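Local structure of DNA polymerase (Bacillus phage phi29, 2PYL) at residues A56-H61 / T117-S122; L126-K131 / K379-L384; D193-F198 / N387-K392. The protein replicates the phage genome from a protein primer, synthesising DNA processively with strand displacement and proofreading it with a 3'-5' exonuclease. The protein carries 2 engineered substitutions. All blocks are in the same frame, centred on the assembly; numbering follows the deposited sequence.

Contact 1: residues A56-H61 / T117-S122; sequences ADLYFH and TVIYDS. With EDO (1,2-ethanediol), chain K.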
loop_
_atom_site.group_PDB
_atom_site.type_symbol
_atom_site.label_atom_id
_atom_site.label_comp_id
_atom_site.label_asym_id
_atom_site.label_seq_id
_atom_site.Cartn_x
_atom_site.Cartn_y
_atom_site.Cartn_z
ATOM N N ALA C 56 17.886 22.721 7.289
ATOM C CA ALA C 56 17.581 21.573 8.117
ATOM C C ALA C 56 16.696 20.606 7.361
ATOM O O ALA C 56 16.319 20.850 6.212
ATOM C CB ALA C 56 16.888 22.033 9.411
ATOM N N ASP C 57 16.385 19.499 8.027
ATOM C CA ASP C 57 15.419 18.520 7.532
ATOM C C ASP C 57 14.109 18.715 8.272
ATOM O O ASP C 57 14.071 18.684 9.498
ATOM C CB ASP C 57 15.941 17.088 7.732
ATOM C CG ASP C 57 17.165 16.775 6.861
ATOM O OD1 ASP C 57 17.480 17.572 5.953
ATOM O OD2 ASP C 57 17.815 15.728 7.094
ATOM N N LEU C 58 13.044 18.930 7.508
ATOM C CA LEU C 58 11.712 19.171 8.029
ATOM C C LEU C 58 10.787 17.984 7.726
ATOM O O LEU C 58 10.907 17.337 6.676
ATOM C CB LEU C 58 11.140 20.424 7.377
ATOM C CG LEU C 58 11.526 21.785 7.967
ATOM C CD1 LEU C 58 12.980 21.871 8.390
ATOM C CD2 LEU C 58 11.166 22.883 6.997
ATOM N N TYR C 59 9.855 17.727 8.646
ATOM C CA TYR C 59 8.835 16.682 8.492
ATOM C C TYR C 59 7.442 17.244 8.758
ATOM O O TYR C 59 7.203 17.882 9.795
ATOM C CB TYR C 59 9.083 15.515 9.453
ATOM C CG TYR C 59 10.364 14.742 9.204
ATOM C CD1 TYR C 59 11.579 15.195 9.705
ATOM C CD2 TYR C 59 10.357 13.557 8.471
ATOM C CE1 TYR C 59 12.775 14.491 9.475
ATOM C CE2 TYR C 59 11.535 12.835 8.246
ATOM C CZ TYR C 59 12.735 13.310 8.749
ATOM O OH TYR C 59 13.901 12.611 8.523
ATOM N N PHE C 60 6.539 17.025 7.809
ATOM C CA PHE C 60 5.112 17.257 8.007
ATOM C C PHE C 60 4.405 15.930 7.948
ATOM O O PHE C 60 4.760 15.057 7.141
ATOM C CB PHE C 60 4.518 18.148 6.908
ATOM C CG PHE C 60 4.875 19.603 7.024
ATOM C CD1 PHE C 60 6.129 20.056 6.652
ATOM C CD2 PHE C 60 3.932 20.529 7.455
ATOM C CE1 PHE C 60 6.444 21.412 6.724
ATOM C CE2 PHE C 60 4.243 21.870 7.545
ATOM C CZ PHE C 60 5.494 22.316 7.184
ATOM N N HIS C 61 3.371 15.792 8.764
ATOM C CA HIS C 61 2.568 14.588 8.738
ATOM C C HIS C 61 1.493 14.721 7.668
ATOM O O HIS C 61 0.507 15.447 7.842
ATOM C CB HIS C 61 1.960 14.292 10.094
ATOM C CG HIS C 61 1.644 12.850 10.294
ATOM N ND1 HIS C 61 2.614 11.874 10.247
ATOM C CD2 HIS C 61 0.472 12.216 10.541
ATOM C CE1 HIS C 61 2.053 10.700 10.465
ATOM N NE2 HIS C 61 0.753 10.879 10.631
ATOM N N THR C 117 17.051 23.615 2.308
ATOM C CA THR C 117 16.211 22.992 3.311
ATOM C C THR C 117 15.413 21.905 2.626
ATOM O O THR C 117 14.884 22.111 1.536
ATOM C CB THR C 117 15.264 24.003 4.023
ATOM O OG1 THR C 117 16.042 24.919 4.806
ATOM C CG2 THR C 117 14.296 23.281 4.948
ATOM N N VAL C 118 15.352 20.738 3.259
ATOM C CA VAL C 118 14.639 19.583 2.707
ATOM C C VAL C 118 13.443 19.243 3.596
ATOM O O VAL C 118 13.537 19.254 4.822
ATOM C CB VAL C 118 15.573 18.353 2.532
ATOM C CG1 VAL C 118 14.892 17.271 1.706
ATOM C CG2 VAL C 118 16.875 18.770 1.860
ATOM N N ILE C 119 12.310 18.972 2.953
ATOM C CA ILE C 119 11.054 18.690 3.636
ATOM C C ILE C 119 10.571 17.293 3.248
ATOM O O ILE C 119 10.423 16.986 2.059
ATOM C CB ILE C 119 9.971 19.758 3.315
ATOM C CG1 ILE C 119 10.537 21.173 3.542
ATOM C CG2 ILE C 119 8.726 19.521 4.173
ATOM C CD1 ILE C 119 9.595 22.308 3.184
ATOM N N TYR C 120 10.331 16.458 4.264
ATOM C CA TYR C 120 9.894 15.060 4.089
ATOM C C TYR C 120 8.502 14.800 4.666
ATOM O O TYR C 120 7.914 15.657 5.336
ATOM C CB TYR C 120 10.880 14.105 4.752
ATOM C CG TYR C 120 12.290 14.169 4.223
ATOM C CD1 TYR C 120 13.301 14.741 4.974
ATOM C CD2 TYR C 120 12.616 13.650 2.962
ATOM C CE1 TYR C 120 14.606 14.808 4.503
ATOM C CE2 TYR C 120 13.924 13.694 2.478
ATOM C CZ TYR C 120 14.918 14.288 3.263
ATOM O OH TYR C 120 16.226 14.349 2.826
ATOM N N ASP C 121 7.981 13.611 4.373
ATOM C CA ASP C 121 6.674 13.156 4.826
ATOM C C ASP C 121 6.871 12.139 5.960
ATOM O O ASP C 121 7.479 11.082 5.765
ATOM C CB ASP C 121 5.913 12.516 3.664
ATOM C CG ASP C 121 4.422 12.300 3.961
ATOM O OD1 ASP C 121 3.942 12.623 5.081
ATOM O OD2 ASP C 121 3.711 11.808 3.048
ATOM N N SER C 122 6.368 12.459 7.150
ATOM C CA SER C 122 6.471 11.525 8.262
ATOM C C SER C 122 5.399 10.441 8.142
ATOM O O SER C 122 5.520 9.402 8.766
ATOM C CB SER C 122 6.401 12.246 9.605
ATOM O OG SER C 122 5.195 12.971 9.712
HETATM C C1 EDO K . 15.922 11.030 5.213
HETATM O O1 EDO K . 16.189 9.755 4.616
HETATM C C2 EDO K . 14.477 11.064 5.692
HETATM O O2 EDO K . 14.332 10.430 6.976
HETATM O O HOH W 1 18.153 15.813 4.035
#

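Contact 2: residues L126-K131 / K379-L384; sequences LPFPVK and KQLAKL. With TTP (thymidine-5'-triphosphate), chain F.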
loop_
_atom_site.group_PDB
_atom_site.type_symbol
_atom_site.label_atom_id
_atom_site.label_comp_id
_atom_site.label_asym_id
_atom_site.label_seq_id
_atom_site.Cartn_x
_atom_site.Cartn_y
_atom_site.Cartn_z
ATOM N N LEU C 126 5.345 6.637 9.369
ATOM C CA LEU C 126 4.305 6.327 10.355
ATOM C C LEU C 126 2.916 6.553 9.748
ATOM O O LEU C 126 2.288 7.568 10.018
ATOM C CB LEU C 126 4.475 7.225 11.582
ATOM C CG LEU C 126 5.766 7.084 12.406
ATOM C CD1 LEU C 126 6.034 8.360 13.188
ATOM C CD2 LEU C 126 5.680 5.856 13.320
ATOM N N PRO C 127 2.444 5.623 8.902
ATOM C CA PRO C 127 1.203 5.815 8.147
ATOM C C PRO C 127 -0.067 5.651 8.990
ATOM O O PRO C 127 -0.897 4.799 8.699
ATOM C CB PRO C 127 1.284 4.727 7.060
ATOM C CG PRO C 127 2.117 3.667 7.654
ATOM C CD PRO C 127 3.094 4.340 8.571
ATOM N N PHE C 128 -0.200 6.498 10.009
ATOM C CA PHE C 128 -1.341 6.476 10.930
ATOM C C PHE C 128 -1.755 7.914 11.275
ATOM O O PHE C 128 -0.926 8.840 11.198
ATOM C CB PHE C 128 -0.992 5.729 12.239
ATOM C CG PHE C 128 -0.188 4.468 12.039
ATOM C CD1 PHE C 128 1.183 4.456 12.274
ATOM C CD2 PHE C 128 -0.802 3.298 11.616
ATOM C CE1 PHE C 128 1.929 3.304 12.077
ATOM C CE2 PHE C 128 -0.061 2.136 11.413
ATOM C CZ PHE C 128 1.304 2.141 11.643
ATOM N N PRO C 129 -3.024 8.104 11.691
ATOM C CA PRO C 129 -3.426 9.363 12.319
ATOM C C PRO C 129 -2.560 9.699 13.541
ATOM O O PRO C 129 -2.113 8.784 14.256
ATOM C CB PRO C 129 -4.869 9.085 12.763
ATOM C CG PRO C 129 -5.337 8.027 11.905
ATOM C CD PRO C 129 -4.151 7.162 11.625
ATOM N N VAL C 130 -2.353 10.993 13.781
ATOM C CA VAL C 130 -1.555 11.485 14.918
ATOM C C VAL C 130 -1.996 10.904 16.288
ATOM O O VAL C 130 -1.162 10.581 17.144
ATOM C CB VAL C 130 -1.603 13.052 14.992
ATOM C CG1 VAL C 130 -1.038 13.562 16.307
ATOM C CG2 VAL C 130 -0.853 13.670 13.832
ATOM N N LYS C 131 -3.304 10.790 16.494
ATOM C CA LYS C 131 -3.827 10.293 17.762
ATOM C C LYS C 131 -3.556 8.804 17.959
ATOM O O LYS C 131 -3.336 8.355 19.085
ATOM C CB LYS C 131 -5.319 10.592 17.880
ATOM C CG LYS C 131 -5.597 12.081 17.990
ATOM C CD LYS C 131 -6.701 12.399 18.990
ATOM C CE LYS C 131 -6.653 13.874 19.381
ATOM N NZ LYS C 131 -7.144 14.089 20.739
ATOM N N LYS C 379 2.414 -3.066 15.816
ATOM C CA LYS C 379 2.137 -4.316 15.117
ATOM C C LYS C 379 1.997 -4.098 13.602
ATOM O O LYS C 379 2.538 -4.870 12.806
ATOM C CB LYS C 379 0.852 -4.936 15.670
ATOM C CG LYS C 379 0.492 -6.292 15.113
ATOM C CD LYS C 379 -0.941 -6.640 15.478
ATOM C CE LYS C 379 -1.114 -8.123 15.762
ATOM N NZ LYS C 379 -0.487 -8.549 17.060
ATOM N N GLN C 380 1.258 -3.065 13.213
ATOM C CA GLN C 380 1.061 -2.765 11.794
ATOM C C GLN C 380 2.381 -2.393 11.094
ATOM O O GLN C 380 2.559 -2.658 9.896
ATOM C CB GLN C 380 0.031 -1.658 11.608
ATOM C CG GLN C 380 -1.354 -1.974 12.175
ATOM C CD GLN C 380 -1.920 -3.275 11.645
ATOM O OE1 GLN C 380 -2.185 -4.200 12.408
ATOM N NE2 GLN C 380 -2.086 -3.365 10.320
ATOM N N LEU C 381 3.308 -1.812 11.847
ATOM C CA LEU C 381 4.625 -1.458 11.328
ATOM C C LEU C 381 5.478 -2.693 11.069
ATOM O O LEU C 381 6.213 -2.727 10.092
ATOM C CB LEU C 381 5.359 -0.521 12.298
ATOM C CG LEU C 381 4.940 0.950 12.324
ATOM C CD1 LEU C 381 5.613 1.669 13.496
ATOM C CD2 LEU C 381 5.280 1.642 10.994
ATOM N N ALA C 382 5.403 -3.684 11.956
ATOM C CA ALA C 382 6.102 -4.961 11.770
ATOM C C ALA C 382 5.507 -5.721 10.574
ATOM O O ALA C 382 6.218 -6.267 9.739
ATOM C CB ALA C 382 6.025 -5.807 13.033
ATOM N N LYS C 383 4.192 -5.718 10.496
ATOM C CA LYS C 383 3.481 -6.225 9.344
ATOM C C LYS C 383 4.004 -5.544 8.040
ATOM O O LYS C 383 4.242 -6.219 7.033
ATOM C CB LYS C 383 1.977 -6.005 9.593
ATOM C CG LYS C 383 1.038 -6.340 8.468
ATOM C CD LYS C 383 -0.407 -5.980 8.836
ATOM C CE LYS C 383 -1.293 -5.843 7.582
ATOM N NZ LYS C 383 -2.739 -5.479 7.853
ATOM N N LEU C 384 4.208 -4.225 8.081
ATOM C CA LEU C 384 4.663 -3.454 6.911
ATOM C C LEU C 384 6.109 -3.774 6.523
ATOM O O LEU C 384 6.450 -3.815 5.345
ATOM C CB LEU C 384 4.472 -1.937 7.124
ATOM C CG LEU C 384 4.809 -0.983 5.961
ATOM C CD1 LEU C 384 3.935 -1.201 4.697
ATOM C CD2 LEU C 384 4.703 0.491 6.437
HETATM P PA TTP F . -3.319 -8.870 4.875
HETATM O O1A TTP F . -4.257 -10.014 5.186
HETATM O O2A TTP F . -4.086 -7.608 4.595
HETATM O O3A TTP F . -2.305 -8.575 6.067
HETATM P PB TTP F . -1.411 -9.680 6.811
HETATM O O1B TTP F . 0.032 -9.527 6.430
HETATM O O2B TTP F . -1.967 -11.096 6.707
HETATM O O3B TTP F . -1.574 -9.160 8.327
HETATM P PG TTP F . -2.974 -9.216 9.137
HETATM O O1G TTP F . -3.839 -10.329 8.620
HETATM O O2G TTP F . -3.725 -7.922 9.000
HETATM O O3G TTP F . -2.561 -9.446 10.567
HETATM O "O5'" TTP F . -2.352 -9.229 3.663
HETATM C "C5'" TTP F . -2.543 -10.279 2.744
HETATM C "C4'" TTP F . -1.408 -10.192 1.726
HETATM O "O4'" TTP F . -1.557 -9.046 0.870
HETATM C "C3'" TTP F . -0.046 -10.044 2.367
HETATM O "O3'" TTP F . 0.533 -11.295 2.714
HETATM C "C2'" TTP F . 0.736 -9.318 1.307
HETATM C "C1'" TTP F . -0.291 -8.455 0.597
HETATM N N1 TTP F . -0.197 -7.109 1.161
HETATM C C2 TTP F . 0.843 -6.263 0.745
HETATM O O2 TTP F . 1.639 -6.659 -0.125
HETATM N N3 TTP F . 0.957 -5.028 1.259
HETATM C C4 TTP F . 0.113 -4.573 2.191
HETATM O O4 TTP F . 0.251 -3.435 2.671
HETATM C C5 TTP F . -0.976 -5.450 2.666
HETATM C C5M TTP F . -1.964 -5.000 3.713
HETATM C C6 TTP F . -1.066 -6.706 2.113
#

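Contact 3: residues D193-F198 / N387-K392; sequences DSLKGF and NSLYGK. With TTP (thymidine-5'-triphosphate), chain F; nucleotides of chain B.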
loop_
_atom_site.group_PDB
_atom_site.type_symbol
_atom_site.label_atom_id
_atom_site.label_comp_id
_atom_site.label_asym_id
_atom_site.label_seq_id
_atom_site.Cartn_x
_atom_site.Cartn_y
_atom_site.Cartn_z
ATOM N N ASP C 193 13.611 1.179 5.015
ATOM C CA ASP C 193 14.190 0.538 6.198
ATOM C C ASP C 193 14.138 -0.992 6.142
ATOM O O ASP C 193 15.006 -1.673 6.708
ATOM C CB ASP C 193 13.456 1.001 7.450
ATOM C CG ASP C 193 13.816 2.411 7.861
ATOM O OD1 ASP C 193 15.012 2.804 7.781
ATOM O OD2 ASP C 193 12.894 3.114 8.316
ATOM N N SER C 194 13.097 -1.515 5.497
ATOM C CA SER C 194 12.875 -2.954 5.365
ATOM C C SER C 194 13.923 -3.585 4.456
ATOM O O SER C 194 14.554 -4.567 4.828
ATOM C CB SER C 194 11.463 -3.226 4.835
ATOM O OG SER C 194 11.234 -4.605 4.651
ATOM N N LEU C 195 14.118 -3.004 3.273
ATOM C CA LEU C 195 15.165 -3.455 2.358
ATOM C C LEU C 195 16.560 -3.272 2.961
ATOM O O LEU C 195 17.395 -4.149 2.842
ATOM C CB LEU C 195 15.059 -2.736 0.998
ATOM C CG LEU C 195 16.037 -3.234 -0.071
ATOM C CD1 LEU C 195 15.870 -4.775 -0.341
ATOM C CD2 LEU C 195 15.883 -2.431 -1.347
ATOM N N LYS C 196 16.809 -2.149 3.624
ATOM C CA LYS C 196 18.106 -1.928 4.293
ATOM C C LYS C 196 18.332 -2.935 5.423
ATOM O O LYS C 196 19.437 -3.414 5.614
ATOM C CB LYS C 196 18.220 -0.502 4.847
ATOM C CG LYS C 196 19.508 -0.249 5.631
ATOM C CD LYS C 196 19.443 0.998 6.514
ATOM C CE LYS C 196 18.671 0.775 7.845
ATOM N NZ LYS C 196 17.207 1.130 7.792
ATOM N N GLY C 197 17.280 -3.227 6.182
ATOM C CA GLY C 197 17.347 -4.212 7.262
ATOM C C GLY C 197 17.595 -5.621 6.751
ATOM O O GLY C 197 18.295 -6.401 7.389
ATOM N N PHE C 198 17.035 -5.942 5.595
ATOM C CA PHE C 198 17.276 -7.235 4.965
ATOM C C PHE C 198 18.724 -7.351 4.478
ATOM O O PHE C 198 19.361 -8.381 4.671
ATOM C CB PHE C 198 16.303 -7.490 3.811
ATOM C CG PHE C 198 16.584 -8.770 3.073
ATOM C CD1 PHE C 198 16.536 -9.987 3.735
ATOM C CD2 PHE C 198 16.947 -8.759 1.733
ATOM C CE1 PHE C 198 16.806 -11.165 3.071
ATOM C CE2 PHE C 198 17.228 -9.939 1.074
ATOM C CZ PHE C 198 17.161 -11.143 1.748
ATOM N N ASN C 387 5.731 -7.009 4.521
ATOM C CA ASN C 387 5.071 -6.843 3.229
ATOM C C ASN C 387 5.803 -5.907 2.244
ATOM O O ASN C 387 5.708 -6.109 1.048
ATOM C CB ASN C 387 3.632 -6.350 3.402
ATOM C CG ASN C 387 2.706 -7.404 3.981
ATOM O OD1 ASN C 387 2.836 -8.602 3.696
ATOM N ND2 ASN C 387 1.734 -6.957 4.780
ATOM N N SER C 388 6.502 -4.891 2.752
ATOM C CA SER C 388 7.229 -3.937 1.907
ATOM C C SER C 388 8.526 -4.542 1.392
ATOM O O SER C 388 9.057 -4.103 0.378
ATOM C CB SER C 388 7.472 -2.584 2.604
ATOM O OG SER C 388 8.205 -2.695 3.801
ATOM N N LEU C 389 9.021 -5.568 2.075
ATOM C CA LEU C 389 10.173 -6.304 1.575
ATOM C C LEU C 389 9.843 -6.985 0.245
ATOM O O LEU C 389 10.622 -6.879 -0.676
ATOM C CB LEU C 389 10.708 -7.324 2.589
ATOM C CG LEU C 389 12.070 -7.870 2.129
ATOM C CD1 LEU C 389 13.093 -6.728 2.004
ATOM C CD2 LEU C 389 12.584 -8.999 3.019
ATOM N N TYR C 390 8.701 -7.675 0.164
ATOM C CA TYR C 390 8.228 -8.277 -1.086
ATOM C C TYR C 390 8.059 -7.195 -2.173
ATOM O O TYR C 390 8.473 -7.379 -3.322
ATOM C CB TYR C 390 6.901 -9.058 -0.871
ATOM C CG TYR C 390 5.903 -8.885 -2.004
ATOM C CD1 TYR C 390 6.107 -9.489 -3.247
ATOM C CD2 TYR C 390 4.794 -8.065 -1.854
ATOM C CE1 TYR C 390 5.221 -9.284 -4.296
ATOM C CE2 TYR C 390 3.913 -7.871 -2.879
ATOM C CZ TYR C 390 4.128 -8.469 -4.108
ATOM O OH TYR C 390 3.218 -8.262 -5.145
ATOM N N GLY C 391 7.410 -6.093 -1.808
ATOM C CA GLY C 391 7.178 -4.991 -2.719
ATOM C C GLY C 391 8.472 -4.397 -3.199
ATOM O O GLY C 391 8.617 -4.139 -4.396
ATOM N N LYS C 392 9.426 -4.196 -2.283
ATOM C CA LYS C 392 10.728 -3.640 -2.666
ATOM C C LYS C 392 11.425 -4.464 -3.782
ATOM O O LYS C 392 12.016 -3.900 -4.704
ATOM C CB LYS C 392 11.648 -3.455 -1.443
ATOM C CG LYS C 392 11.453 -2.137 -0.681
ATOM C CD LYS C 392 11.872 -0.944 -1.494
ATOM C CE LYS C 392 11.777 0.358 -0.719
ATOM N NZ LYS C 392 12.515 1.484 -1.415
HETATM P PA TTP F . -3.319 -8.870 4.875
HETATM O O1A TTP F . -4.257 -10.014 5.186
HETATM O O2A TTP F . -4.086 -7.608 4.595
HETATM O O3A TTP F . -2.305 -8.575 6.067
HETATM P PB TTP F . -1.411 -9.680 6.811
HETATM O O1B TTP F . 0.032 -9.527 6.430
HETATM O O2B TTP F . -1.967 -11.096 6.707
HETATM O O3B TTP F . -1.574 -9.160 8.327
HETATM P PG TTP F . -2.974 -9.216 9.137
HETATM O O1G TTP F . -3.839 -10.329 8.620
HETATM O O2G TTP F . -3.725 -7.922 9.000
HETATM O O3G TTP F . -2.561 -9.446 10.567
HETATM O "O5'" TTP F . -2.352 -9.229 3.663
HETATM C "C5'" TTP F . -2.543 -10.279 2.744
HETATM C "C4'" TTP F . -1.408 -10.192 1.726
HETATM O "O4'" TTP F . -1.557 -9.046 0.870
HETATM C "C3'" TTP F . -0.046 -10.044 2.367
HETATM O "O3'" TTP F . 0.533 -11.295 2.714
HETATM C "C2'" TTP F . 0.736 -9.318 1.307
HETATM C "C1'" TTP F . -0.291 -8.455 0.597
HETATM N N1 TTP F . -0.197 -7.109 1.161
HETATM C C2 TTP F . 0.843 -6.263 0.745
HETATM O O2 TTP F . 1.639 -6.659 -0.125
HETATM N N3 TTP F . 0.957 -5.028 1.259
HETATM C C4 TTP F . 0.113 -4.573 2.191
HETATM O O4 TTP F . 0.251 -3.435 2.671
HETATM C C5 TTP F . -0.976 -5.450 2.666
HETATM C C5M TTP F . -1.964 -5.000 3.713
HETATM C C6 TTP F . -1.066 -6.706 2.113
ATOM P P DA B 3 9.072 3.572 -0.985
ATOM O OP1 DA B 3 7.926 3.754 -0.078
ATOM O OP2 DA B 3 10.390 3.157 -0.491
ATOM O "O5'" DA B 3 8.383 2.588 -2.059
ATOM C "C5'" DA B 3 9.045 1.747 -2.931
ATOM C "C4'" DA B 3 8.443 0.351 -2.932
ATOM O "O4'" DA B 3 8.124 -0.041 -1.583
ATOM C "C3'" DA B 3 7.147 0.069 -3.698
ATOM O "O3'" DA B 3 7.352 0.029 -5.129
ATOM C "C2'" DA B 3 6.857 -1.301 -3.112
ATOM C "C1'" DA B 3 7.317 -1.194 -1.654
ATOM N N9 DA B 3 6.207 -1.039 -0.738
ATOM C C8 DA B 3 5.901 0.060 0.022
ATOM N N7 DA B 3 4.829 -0.088 0.754
ATOM C C5 DA B 3 4.398 -1.371 0.451
ATOM C C6 DA B 3 3.306 -2.151 0.906
ATOM N N6 DA B 3 2.412 -1.705 1.775
ATOM N N1 DA B 3 3.165 -3.400 0.409
ATOM C C2 DA B 3 4.073 -3.843 -0.468
ATOM N N3 DA B 3 5.135 -3.219 -0.968
ATOM C C4 DA B 3 5.238 -1.972 -0.475
ATOM P P DT B 4 6.161 0.062 -6.180
ATOM O OP1 DT B 4 6.766 0.139 -7.516
ATOM O OP2 DT B 4 5.119 1.021 -5.763
ATOM O "O5'" DT B 4 5.441 -1.335 -5.979
ATOM C "C5'" DT B 4 6.046 -2.568 -6.305
ATOM C "C4'" DT B 4 5.001 -3.652 -6.179
ATOM O "O4'" DT B 4 4.714 -3.938 -4.789
ATOM C "C3'" DT B 4 3.654 -3.307 -6.802
ATOM O "O3'" DT B 4 3.739 -3.457 -8.226
ATOM C "C2'" DT B 4 2.751 -4.320 -6.104
ATOM C "C1'" DT B 4 3.361 -4.374 -4.720
ATOM N N1 DT B 4 2.591 -3.521 -3.778
ATOM C C2 DT B 4 1.519 -4.098 -3.153
ATOM O O2 DT B 4 1.173 -5.262 -3.322
ATOM N N3 DT B 4 0.861 -3.245 -2.301
ATOM C C4 DT B 4 1.157 -1.933 -2.009
ATOM O O4 DT B 4 0.484 -1.289 -1.223
ATOM C C5 DT B 4 2.288 -1.381 -2.723
ATOM C C7 DT B 4 2.684 0.049 -2.500
ATOM C C6 DT B 4 2.943 -2.194 -3.551
#

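Contact 1: residues A56-H61 / T117-S122
Tyr59 and Tyr120 are neighbours on adjacent parallel strands, and their rings meet obliquely, with centroids 5.6 Å apart and planes at 38°. Tyr59 CE2 reaches Tyr120 CB at 3.8 Å, while Tyr120 CD1 lies over one face of the Tyr59 ring. The in-register pairing puts both CB atoms on the same face of the sheet, and matching first torsions, both near -60°, lean the two rings the same way. A molecule of 1,2-ethanediol, probably from the crystallisation liquor, lies against both rings: its C2 sits over the centre of the Tyr120 ring, and its O2, at the edge of the Tyr59 ring, shares a hydrogen bond of 2.7 Å with Tyr59 OH. The carboxylate of Asp57 comes to the edge of the Tyr120 ring, its plane almost perpendicular to it at 86°. A water bridges Asp57 OD1 and Tyr120 OH, and OD1 also takes part in a salt bridge with Arg6.

The backbone evidence for a parallel pair is regular. Five hydrogen bonds run from Val118 N on Ala56 O through to Ser122 N on Phe60 O, with Tyr120 N 2.6 Å from Leu58 O. In the mixed sheet of the exonuclease domain, strand 57-60 lies between strands 8-15 and 114-121.

On the other face, the Leu58, Ile119 and Phe60 side chains meet by apolar contact. Ile119 splits its branches: CG1 meets Leu58 CD2 at 3.9 Å, and CG2, anti to the backbone N, meets Phe60 CD1 at 3.6 Å. Helix 63-76 packs on Phe60 and Ile119 through Ile70. Past the strand ends, Ser122 OG, of a residue that binds single-stranded DNA, shares a hydrogen bond of 2.9 Å with His61 ND1; His61 NE2 is bonded to Phe128 O, which holds the ring at both nitrogens.

Contact 2: residues L126-K131 / K379-L384
Phe128 presents the edge of its ring to helix 376-393, where it straddles two successive residues. CE1 lies 3.8 Å from Leu381 CG, a carbon close to the ring plane, and CE2 lies 3.8 Å from Gln380 CB. The ring therefore abuts the helix rim-first, with neither of its faces turned to these two carbons. Leu381 sets CG anti to its carbonyl carbon (chi1 -77°), and its branches then divide the work: CD1 meets Leu126 CD2 at 4.2 Å, while CD2 meets both Phe128 CE1 and Pro127 CD. Pro127, at the centre of an inverse gamma turn closed by Phe128 N on Leu126 O, also brings CG within 4.3 Å of Leu384 CD2. No hydrogen bond crosses between the segments, and the 210 Å² they bury comes from carbon-to-carbon packing.

Among residues 379-384, Lys383 reaches the nucleotide: its extended chain carries NZ to O2G of the bound TTP at 2.9 Å. Through Leu126, Pro127 and Phe128, segment 126-131 joins the exonuclease region to this polymerase helix; Leu126 also packs on helices 130-137 and 160-181, and Ala382 packs on helix 361-372.

Contact 3: residues D193-F198 / N387-K392
Leu389 is the side chain that fills the crossing of helices 190-202 and 376-393, and it can be followed outward atom by atom. Its CB lies 3.5 Å from Ser194 OG, whose own hydrogen bond goes to Met385 O in the same helix as Leu389. CG continues anti to the backbone N (chi1 -169°), carrying both methyls towards the facing helix. CD1 enters between two residues one turn apart, 3.8 Å from Phe198 CB and 4.1 Å from Leu195 CD1. CD2 turns to the aromatic side and reaches Phe198 CG at 4.0 Å, obliquely to the ring. Against both Leu195 and Phe198 the leucine side chain crosses at about a right angle, just as the helices do: their short axes pass 8.7 Å apart at 86°.

The small Ser194 and Ser388 at the crossing are consistent with this closeness. Ser194 and Leu389 have CA atoms only 5.7 Å apart, and Ser388 OG, hydrogen-bonded to Leu384 O, packs against Ser194 CB.

Asn387 and Tyr390 point away from helix 190-202, to the nucleotide side. Asn387 OD1 lies close to TTP C2', and ND2 makes a weak bond to O1B. Gly391, which has no side chain, lets its CA approach N3 of DA3 of chain B.

With no hydrogen bond or salt bridge between the segments, cohesion rests on apolar and van der Waals contact. Lys392 serves both partners: the aliphatic part of its chain packs against helix 190-202 through CG on Leu195 CB, and from there the lysine, bent at chi2, runs past the sugar of DA3 of chain B to place NZ 2.9 Å from the phosphate oxygen OP2 of that nucleotide.

In the fold
Contact 1 closes before contact 2 opens, whereas contacts 2 and 3 alternate along the chain, in the order 126-131, 193-198, 379-384, 387-392. These two share helix 376-393, in adjoining pieces that each touch TTP, and their centres lie 15 Å apart; contact 1 is about 18 Å from contact 2 and 22 Å from contact 3, centre to centre. A direct link joins contacts 1 and 2, where His61 NE2 lies 2.7 Å from Phe128 O, a probable hydrogen bond. Contact 1 belongs wholly to the exonuclease region; contact 2 ties that region, and contact 3 the 192-229 region, involved in coordinating synthesis and degradation, to one nucleotide-binding polymerase helix.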